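Local coordinates for DNA replication licensing factor MCM related protein (Thermoplasma acidophilum, PDB 4ME3), which probably works as an ATP-driven replicative helicase that binds single-stranded DNA, this chain being its N-terminal domain, at residues S148-L153 with D170-S175; A143-S148 with F183-N188; E78-D83 with N94-R99. All coordinates share one frame; numbering follows the deposited sequence.

Contact 1: S148-L153 with D170-S175; sequences SSCHGL and DHCGLS. With ZN (zinc ion), chain B.
C150 and C172 meet through the zinc ion, and this is the tight part of the contact. The SG of each lies 2.3 Å from the metal. Both sulfurs take the crowded position between their own backbone N and carbonyl carbon, with chi1 69° for C150 and 76° for C172. Beside the metal, C150 CB and C172 CB stand 4.0 Å apart. C147 and C169 supply the other two sulfurs of the site. Each thiolate also faces a backbone N-H two residues further on. G152 N donates to C150 SG at 3.4 Å. L174 N donates to C172 SG at 3.6 Å, a weak bond. Such donors would probably offset part of the negative charge on sulfur. Two CxxC turns with N-H to S bonds are the zinc knuckles of a Cys4 zinc finger, and here they form the zinc-binding part of an MCM N-terminal domain. H171 reaches the first loop beyond C150. Its CG is anti to the carbonyl carbon, beside the backbone N, and the ring comes obliquely to G152. G152 has no side chain, which lets the ring come close: H171 CD2 is 3.8 Å from G152 C. The edge of the ring then meets the backbone of L153. NE2 of H171 donates to L153 O at 2.8 Å, but the bond is strongly bent (121° at the hydrogen) and weak. The other end is looser and open to solvent. There exposed S149 has a slight contact with L174, S149 OG lying 3.6 Å from L174 CD1. The L174 side chain also rests on I181. Just beyond it, S175 N-caps helix 176-179, its OG taking the N-H of K178.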
loop_
_atom_site.group_PDB
_atom_site.type_symbol
_atom_site.label_atom_id
_atom_site.label_comp_id
_atom_site.label_asym_id
_atom_site.label_seq_id
_atom_site.Cartn_x
_atom_site.Cartn_y
_atom_site.Cartn_z
ATOM N N SER A 148 17.267 6.164 -23.188
ATOM C CA SER A 148 17.713 7.037 -24.270
ATOM C C SER A 148 18.574 6.289 -25.286
ATOM O O SER A 148 18.738 6.741 -26.420
ATOM C CB SER A 148 18.482 8.238 -23.712
ATOM O OG SER A 148 19.584 7.826 -22.922
ATOM N N SER A 149 19.115 5.143 -24.884
ATOM C CA SER A 149 20.007 4.379 -25.750
ATOM C C SER A 149 19.264 3.324 -26.572
ATOM O O SER A 149 19.235 3.399 -27.800
ATOM C CB SER A 149 21.111 3.716 -24.924
ATOM O OG SER A 149 22.028 3.035 -25.763
ATOM N N CYS A 150 18.667 2.346 -25.897
ATOM C CA CYS A 150 18.000 1.241 -26.582
ATOM C C CYS A 150 16.497 1.475 -26.729
ATOM O O CYS A 150 15.809 0.712 -27.408
ATOM C CB CYS A 150 18.244 -0.075 -25.837
ATOM S SG CYS A 150 17.411 -0.194 -24.235
ATOM N N HIS A 151 15.995 2.522 -26.082
ATOM C CA HIS A 151 14.576 2.867 -26.146
ATOM C C HIS A 151 13.680 1.778 -25.558
ATOM O O HIS A 151 12.473 1.757 -25.800
ATOM C CB HIS A 151 14.169 3.185 -27.586
ATOM C CG HIS A 151 14.875 4.375 -28.155
ATOM N ND1 HIS A 151 14.722 5.645 -27.639
ATOM C CD2 HIS A 151 15.744 4.493 -29.185
ATOM C CE1 HIS A 151 15.463 6.491 -28.328
ATOM N NE2 HIS A 151 16.094 5.818 -29.276
ATOM N N GLY A 152 14.272 0.879 -24.779
ATOM C CA GLY A 152 13.507 -0.128 -24.070
ATOM C C GLY A 152 12.860 0.474 -22.839
ATOM O O GLY A 152 13.211 1.583 -22.432
ATOM N N LEU A 153 11.926 -0.255 -22.241
ATOM C CA LEU A 153 11.185 0.250 -21.091
ATOM C C LEU A 153 11.606 -0.407 -19.785
ATOM O O LEU A 153 11.582 -1.629 -19.653
ATOM C CB LEU A 153 9.686 0.042 -21.296
ATOM C CG LEU A 153 9.064 0.802 -22.465
ATOM C CD1 LEU A 153 7.612 0.396 -22.633
ATOM C CD2 LEU A 153 9.184 2.305 -22.253
ATOM N N ASP A 170 16.918 -1.892 -17.705
ATOM C CA ASP A 170 16.630 -3.318 -17.566
ATOM C C ASP A 170 16.854 -4.086 -18.864
ATOM O O ASP A 170 16.906 -5.316 -18.855
ATOM C CB ASP A 170 15.184 -3.537 -17.107
ATOM C CG ASP A 170 15.007 -3.345 -15.613
ATOM O OD1 ASP A 170 16.024 -3.283 -14.888
ATOM O OD2 ASP A 170 13.845 -3.263 -15.163
ATOM N N HIS A 171 16.984 -3.369 -19.976
ATOM C CA HIS A 171 17.077 -4.018 -21.280
ATOM C C HIS A 171 18.492 -4.043 -21.857
ATOM O O HIS A 171 18.880 -5.024 -22.490
ATOM C CB HIS A 171 16.115 -3.358 -22.272
ATOM C CG HIS A 171 14.672 -3.637 -21.985
ATOM N ND1 HIS A 171 14.042 -4.789 -22.402
ATOM C CD2 HIS A 171 13.740 -2.918 -21.318
ATOM C CE1 HIS A 171 12.782 -4.767 -22.007
ATOM N NE2 HIS A 171 12.572 -3.642 -21.346
ATOM N N CYS A 172 19.260 -2.976 -21.649
ATOM C CA CYS A 172 20.606 -2.901 -22.219
ATOM C C CYS A 172 21.715 -2.827 -21.163
ATOM O O CYS A 172 22.890 -2.978 -21.487
ATOM C CB CYS A 172 20.715 -1.718 -23.186
ATOM S SG CYS A 172 20.858 -0.097 -22.408
ATOM N N GLY A 173 21.346 -2.588 -19.910
ATOM C CA GLY A 173 22.305 -2.648 -18.820
ATOM C C GLY A 173 23.161 -1.409 -18.620
ATOM O O GLY A 173 23.974 -1.363 -17.696
ATOM N N LEU A 174 22.996 -0.407 -19.476
ATOM C CA LEU A 174 23.713 0.852 -19.304
ATOM C C LEU A 174 23.103 1.628 -18.140
ATOM O O LEU A 174 21.966 1.367 -17.744
ATOM C CB LEU A 174 23.659 1.683 -20.586
ATOM C CG LEU A 174 24.289 1.036 -21.821
ATOM C CD1 LEU A 174 24.114 1.927 -23.038
ATOM C CD2 LEU A 174 25.763 0.733 -21.590
ATOM N N SER A 175 23.857 2.574 -17.591
ATOM C CA SER A 175 23.384 3.354 -16.452
ATOM C C SER A 175 23.613 4.847 -16.663
ATOM O O SER A 175 24.394 5.254 -17.525
ATOM C CB SER A 175 24.087 2.907 -15.170
ATOM O OG SER A 175 25.430 3.353 -15.153
HETATM ZN ZN ZN B . 18.675 0.695 -22.550
#

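Contact 2: A143-S148 with F183-N188; sequences AAFECS and FKLRPN. With ZN (zinc ion), chain B.
A143 touches L185 at the start of the pairing, with A143 CB 3.8 Å from L185 CD1. A144 follows, and its O accepts a hydrogen bond from R186 N at 2.8 Å. F145 and L185 form an antiparallel non-hydrogen-bonded pair. The CD1 methyl of L185 sits over one face of the F145 ring, toward the rim, in a CH-pi contact 4.1 Å from the ring centroid. On the same side of the sheet F145 CD1 packs on F183 CB. E146 and K184 are the hydrogen-bonded pair. E146 N donates to K184 O at 2.8 Å, and K184 N returns a bond to E146 O at 3.0 Å. The E146 side chain runs out extended, and that of K184 lies alongside it in the same sense. K184 bends at chi3 (77°), which turns CE toward the carboxylate. Its NZ makes a salt bridge to E146 OE1 at 3.4 Å. R186, two residues past K184, crosses E146 at a slant, bent at chi2 and chi3. Its NH1 lies 2.6 Å from the same OE1, a salt bridge whose hydrogen bond is weak, and the carboxylate and guanidinium planes are 46° apart. An alanine in place of R186 would probably leave E146 OE1 leaning on the more distant charge of K184 and open a gap beside E146 CB, where the arginine CG packs. C147 turns its SG anti to the backbone N (chi1 175°) and binds the zinc ion, while its CA lies 4.0 Å from F183 CD1. Strand 153-157 pairs with the other edge of 143-147, through A143 with V156 and F145 with T154. The stretch 143-147 is thus the middle strand of a three-stranded antiparallel zinc-finger sheet, at the tip of the long strand 123-147.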
loop_
_atom_site.group_PDB
_atom_site.type_symbol
_atom_site.label_atom_id
_atom_site.label_comp_id
_atom_site.label_asym_id
_atom_site.label_seq_id
_atom_site.Cartn_x
_atom_site.Cartn_y
_atom_site.Cartn_z
ATOM N N ALA A 143 5.746 3.112 -12.989
ATOM C CA ALA A 143 6.164 4.100 -13.980
ATOM C C ALA A 143 7.028 3.488 -15.073
ATOM O O ALA A 143 8.028 2.830 -14.792
ATOM C CB ALA A 143 6.913 5.227 -13.301
ATOM N N ALA A 144 6.646 3.734 -16.323
ATOM C CA ALA A 144 7.423 3.294 -17.475
ATOM C C ALA A 144 8.474 4.340 -17.838
ATOM O O ALA A 144 8.147 5.504 -18.044
ATOM C CB ALA A 144 6.502 3.051 -18.665
ATOM N N PHE A 145 9.732 3.915 -17.922
ATOM C CA PHE A 145 10.822 4.804 -18.314
ATOM C C PHE A 145 11.503 4.299 -19.580
ATOM O O PHE A 145 11.907 3.140 -19.656
ATOM C CB PHE A 145 11.852 4.916 -17.188
ATOM C CG PHE A 145 11.380 5.717 -16.009
ATOM C CD1 PHE A 145 11.513 7.095 -15.993
ATOM C CD2 PHE A 145 10.809 5.093 -14.913
ATOM C CE1 PHE A 145 11.083 7.835 -14.909
ATOM C CE2 PHE A 145 10.380 5.828 -13.826
ATOM C CZ PHE A 145 10.516 7.201 -13.827
ATOM N N GLU A 146 11.639 5.174 -20.571
ATOM C CA GLU A 146 12.259 4.795 -21.836
ATOM C C GLU A 146 13.742 5.150 -21.863
ATOM O O GLU A 146 14.124 6.297 -21.618
ATOM C CB GLU A 146 11.537 5.463 -23.009
ATOM C CG GLU A 146 12.175 5.175 -24.359
ATOM C CD GLU A 146 11.403 5.783 -25.514
ATOM O OE1 GLU A 146 10.320 6.359 -25.276
ATOM O OE2 GLU A 146 11.882 5.685 -26.664
ATOM N N CYS A 147 14.570 4.153 -22.164
ATOM C CA CYS A 147 16.019 4.323 -22.210
ATOM C C CYS A 147 16.433 5.155 -23.418
ATOM O O CYS A 147 16.010 4.884 -24.539
ATOM C CB CYS A 147 16.702 2.953 -22.271
ATOM S SG CYS A 147 18.499 3.027 -22.475
ATOM N N SER A 148 17.267 6.164 -23.188
ATOM C CA SER A 148 17.713 7.037 -24.270
ATOM C C SER A 148 18.574 6.289 -25.286
ATOM O O SER A 148 18.738 6.741 -26.420
ATOM C CB SER A 148 18.482 8.238 -23.712
ATOM O OG SER A 148 19.584 7.826 -22.922
ATOM N N PHE A 183 16.613 8.754 -18.823
ATOM C CA PHE A 183 15.338 8.057 -18.933
ATOM C C PHE A 183 14.175 9.027 -19.127
ATOM O O PHE A 183 14.096 10.059 -18.461
ATOM C CB PHE A 183 15.100 7.201 -17.691
ATOM C CG PHE A 183 16.034 6.029 -17.578
ATOM C CD1 PHE A 183 15.781 4.856 -18.271
ATOM C CD2 PHE A 183 17.161 6.100 -16.779
ATOM C CE1 PHE A 183 16.638 3.777 -18.168
ATOM C CE2 PHE A 183 18.022 5.022 -16.673
ATOM C CZ PHE A 183 17.758 3.860 -17.368
ATOM N N LYS A 184 13.280 8.680 -20.044
ATOM C CA LYS A 184 12.106 9.495 -20.334
ATOM C C LYS A 184 10.848 8.818 -19.805
ATOM O O LYS A 184 10.502 7.725 -20.238
ATOM C CB LYS A 184 11.976 9.707 -21.843
ATOM C CG LYS A 184 10.774 10.544 -22.257
ATOM C CD LYS A 184 10.724 10.753 -23.764
ATOM C CE LYS A 184 10.210 9.515 -24.483
ATOM N NZ LYS A 184 10.193 9.678 -25.965
ATOM N N LEU A 185 10.167 9.473 -18.868
ATOM C CA LEU A 185 8.920 8.951 -18.320
ATOM C C LEU A 185 7.852 8.870 -19.410
ATOM O O LEU A 185 7.667 9.810 -20.184
ATOM C CB LEU A 185 8.436 9.838 -17.166
ATOM C CG LEU A 185 7.144 9.420 -16.453
ATOM C CD1 LEU A 185 7.323 8.101 -15.717
ATOM C CD2 LEU A 185 6.696 10.508 -15.490
ATOM N N ARG A 186 7.159 7.736 -19.464
ATOM C CA ARG A 186 6.106 7.508 -20.447
ATOM C C ARG A 186 4.780 7.246 -19.737
ATOM O O ARG A 186 4.414 6.094 -19.504
ATOM C CB ARG A 186 6.456 6.306 -21.321
ATOM C CG ARG A 186 7.789 6.420 -22.036
ATOM C CD ARG A 186 7.740 7.469 -23.134
ATOM N NE ARG A 186 6.670 7.199 -24.089
ATOM C CZ ARG A 186 6.737 6.288 -25.054
ATOM N NH1 ARG A 186 7.827 5.544 -25.203
ATOM N NH2 ARG A 186 5.709 6.115 -25.874
ATOM N N PRO A 187 4.051 8.317 -19.397
ATOM C CA PRO A 187 2.808 8.192 -18.625
ATOM C C PRO A 187 1.772 7.275 -19.275
ATOM O O PRO A 187 1.101 6.514 -18.580
ATOM C CB PRO A 187 2.287 9.632 -18.567
ATOM C CG PRO A 187 3.494 10.483 -18.761
ATOM C CD PRO A 187 4.364 9.722 -19.710
ATOM N N ASN A 188 1.640 7.336 -20.595
ATOM C CA ASN A 188 0.615 6.552 -21.274
ATOM C C ASN A 188 0.893 5.047 -21.246
ATOM O O ASN A 188 0.002 4.247 -21.526
ATOM C CB ASN A 188 0.428 7.039 -22.712
ATOM C CG ASN A 188 -0.110 8.456 -22.778
ATOM O OD1 ASN A 188 -0.607 8.987 -21.783
ATOM N ND2 ASN A 188 -0.019 9.074 -23.950
HETATM ZN ZN ZN B . 18.675 0.695 -22.550
#

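Contact 3: E78-D83 with N94-R99; sequences EVILQD and NIFNLR
N94 meets L81 through its backbone. The CD1 methyl of L81 lies 3.3 Å from N94 O, while the N94 side chain turns off from the helix. I95 adds little across the contact. Its CB points away, and its O is only grazed by L81 CD2; that oxygen accepts a hydrogen bond from the hydroxyl of Y41. F96 carries most of the contact. Its CG is anti to the backbone N (chi1 -163°), and its ring meets I80 on the helix. The I80 and F96 side chains lie nearly perpendicular. CG2 of I80 stands over the centre of the ring, 3.8 Å from the F96 centroid and 7° off the normal, a clear CH-pi contact. The other branch of I80 comes down near one ring atom, with CD1 3.5 Å from F96 CE1. L81 and F96 run past one another in opposite senses, and L81 CD2 is 4.0 Å from F96 CB. L98 closes the row, its CD1 lying 4.2 Å from the CD1 of I80. A polar link from this helix lies just outside, where E77 accepts the N-H of L98. Both segments belong to the MCM N-terminal domain family region. There helix 69-84 backs the two-stranded parallel sheet of 46-50 and 97-101. F25 and L85 also touch I80, while W21 touches L98, so helix 14-27 adds to the same core. No hydrogen bond or ion pair joins the two segments. The fit therefore rests on shape, with I80 over the F96 ring and the methyls of L81 and L98 beside them.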
loop_
_atom_site.group_PDB
_atom_site.type_symbol
_atom_site.label_atom_id
_atom_site.label_comp_id
_atom_site.label_asym_id
_atom_site.label_seq_id
_atom_site.Cartn_x
_atom_site.Cartn_y
_atom_site.Cartn_z
ATOM N N GLU A 78 4.074 -10.292 -3.078
ATOM C CA GLU A 78 5.032 -10.914 -3.986
ATOM C C GLU A 78 4.745 -12.399 -4.178
ATOM O O GLU A 78 4.824 -12.910 -5.292
ATOM C CB GLU A 78 6.465 -10.722 -3.486
ATOM C CG GLU A 78 6.984 -9.300 -3.637
ATOM C CD GLU A 78 8.442 -9.167 -3.244
ATOM O OE1 GLU A 78 9.152 -10.196 -3.232
ATOM O OE2 GLU A 78 8.877 -8.036 -2.943
ATOM N N VAL A 79 4.410 -13.089 -3.093
ATOM C CA VAL A 79 4.084 -14.509 -3.169
ATOM C C VAL A 79 2.868 -14.739 -4.064
ATOM O O VAL A 79 2.859 -15.638 -4.903
ATOM C CB VAL A 79 3.819 -15.103 -1.774
ATOM C CG1 VAL A 79 3.176 -16.479 -1.887
ATOM C CG2 VAL A 79 5.114 -15.184 -0.983
ATOM N N ILE A 80 1.841 -13.918 -3.888
ATOM C CA ILE A 80 0.653 -14.005 -4.723
ATOM C C ILE A 80 0.997 -13.751 -6.189
ATOM O O ILE A 80 0.571 -14.493 -7.069
ATOM C CB ILE A 80 -0.426 -13.019 -4.253
ATOM C CG1 ILE A 80 -0.990 -13.484 -2.907
ATOM C CG2 ILE A 80 -1.537 -12.906 -5.285
ATOM C CD1 ILE A 80 -1.898 -12.485 -2.227
ATOM N N LEU A 81 1.786 -12.716 -6.450
ATOM C CA LEU A 81 2.142 -12.363 -7.823
ATOM C C LEU A 81 3.020 -13.421 -8.492
ATOM O O LEU A 81 2.838 -13.734 -9.671
ATOM C CB LEU A 81 2.845 -11.009 -7.854
ATOM C CG LEU A 81 1.938 -9.801 -7.621
ATOM C CD1 LEU A 81 2.770 -8.563 -7.286
ATOM C CD2 LEU A 81 1.071 -9.543 -8.837
ATOM N N GLN A 82 3.968 -13.969 -7.740
ATOM C CA GLN A 82 4.930 -14.920 -8.294
ATOM C C GLN A 82 4.392 -16.349 -8.365
ATOM O O GLN A 82 4.615 -17.051 -9.350
ATOM C CB GLN A 82 6.221 -14.904 -7.470
ATOM C CG GLN A 82 6.974 -13.584 -7.529
ATOM C CD GLN A 82 8.250 -13.601 -6.706
ATOM O OE1 GLN A 82 8.445 -14.469 -5.854
ATOM N NE2 GLN A 82 9.129 -12.639 -6.962
ATOM N N ASP A 83 3.690 -16.778 -7.322
ATOM C CA ASP A 83 3.261 -18.171 -7.215
ATOM C C ASP A 83 1.887 -18.439 -7.838
ATOM O O ASP A 83 1.624 -19.545 -8.313
ATOM C CB ASP A 83 3.241 -18.605 -5.747
ATOM C CG ASP A 83 4.629 -18.674 -5.134
ATOM O OD1 ASP A 83 5.611 -18.291 -5.806
ATOM O OD2 ASP A 83 4.735 -19.108 -3.967
ATOM N N ASN A 94 1.646 -5.470 -12.558
ATOM C CA ASN A 94 2.143 -6.233 -11.423
ATOM C C ASN A 94 1.663 -5.673 -10.087
ATOM O O ASN A 94 2.317 -5.861 -9.062
ATOM C CB ASN A 94 3.672 -6.274 -11.441
ATOM C CG ASN A 94 4.296 -4.893 -11.382
ATOM O OD1 ASN A 94 3.599 -3.883 -11.255
ATOM N ND2 ASN A 94 5.618 -4.842 -11.468
ATOM N N ILE A 95 0.520 -4.994 -10.100
ATOM C CA ILE A 95 -0.052 -4.443 -8.875
ATOM C C ILE A 95 -0.934 -5.467 -8.169
ATOM O O ILE A 95 -1.766 -6.120 -8.796
ATOM C CB ILE A 95 -0.900 -3.187 -9.169
ATOM C CG1 ILE A 95 -0.026 -2.091 -9.783
ATOM C CG2 ILE A 95 -1.562 -2.684 -7.899
ATOM C CD1 ILE A 95 -0.805 -0.873 -10.250
ATOM N N PHE A 96 -0.750 -5.609 -6.860
ATOM C CA PHE A 96 -1.674 -6.398 -6.054
ATOM C C PHE A 96 -1.785 -5.840 -4.642
ATOM O O PHE A 96 -0.802 -5.376 -4.070
ATOM C CB PHE A 96 -1.259 -7.866 -5.996
ATOM C CG PHE A 96 -2.362 -8.767 -5.531
ATOM C CD1 PHE A 96 -2.544 -9.029 -4.186
ATOM C CD2 PHE A 96 -3.243 -9.318 -6.441
ATOM C CE1 PHE A 96 -3.576 -9.842 -3.758
ATOM C CE2 PHE A 96 -4.276 -10.129 -6.023
ATOM C CZ PHE A 96 -4.442 -10.394 -4.676
ATOM N N ASN A 97 -2.995 -5.892 -4.093
ATOM C CA ASN A 97 -3.248 -5.412 -2.743
ATOM C C ASN A 97 -3.624 -6.544 -1.806
ATOM O O ASN A 97 -4.709 -7.118 -1.907
ATOM C CB ASN A 97 -4.379 -4.391 -2.739
ATOM C CG ASN A 97 -4.159 -3.276 -3.731
ATOM O OD1 ASN A 97 -3.083 -2.686 -3.789
ATOM N ND2 ASN A 97 -5.180 -2.982 -4.521
ATOM N N LEU A 98 -2.719 -6.855 -0.891
ATOM C CA LEU A 98 -3.005 -7.775 0.188
ATOM C C LEU A 98 -3.444 -6.938 1.378
ATOM O O LEU A 98 -2.701 -6.071 1.840
ATOM C CB LEU A 98 -1.758 -8.594 0.526
ATOM C CG LEU A 98 -1.886 -9.642 1.631
ATOM C CD1 LEU A 98 -3.023 -10.598 1.352
ATOM C CD2 LEU A 98 -0.572 -10.400 1.769
ATOM N N ARG A 99 -4.661 -7.178 1.850
ATOM C CA ARG A 99 -5.231 -6.399 2.941
ATOM C C ARG A 99 -5.553 -7.289 4.132
ATOM O O ARG A 99 -5.863 -8.468 3.976
ATOM C CB ARG A 99 -6.491 -5.673 2.467
ATOM C CG ARG A 99 -6.234 -4.730 1.304
ATOM C CD ARG A 99 -7.456 -3.898 0.952
ATOM N NE ARG A 99 -7.189 -3.009 -0.175
ATOM C CZ ARG A 99 -6.407 -1.937 -0.110
ATOM N NH1 ARG A 99 -5.805 -1.613 1.027
ATOM N NH2 ARG A 99 -6.222 -1.184 -1.188
#

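How the contacts relate
Contacts 1 and 2 belong to one zinc-finger unit. Contact 1 is nested within the loop closed by contact 2, they share S148, and both supply zinc ligands. G152 O also comes to C147 N, a probable hydrogen bond between them. Contact 1 lies at the surface and depends on metal bonds. Contact 2 is partly buried and joins strands by backbone bonds, with charges on one face and aromatic rings on the other. Contact 3 stands apart, its centre 27 Å from that of contact 1 and 24 Å from that of contact 2. It is buried among the helices near the chain's start and is almost wholly apolar.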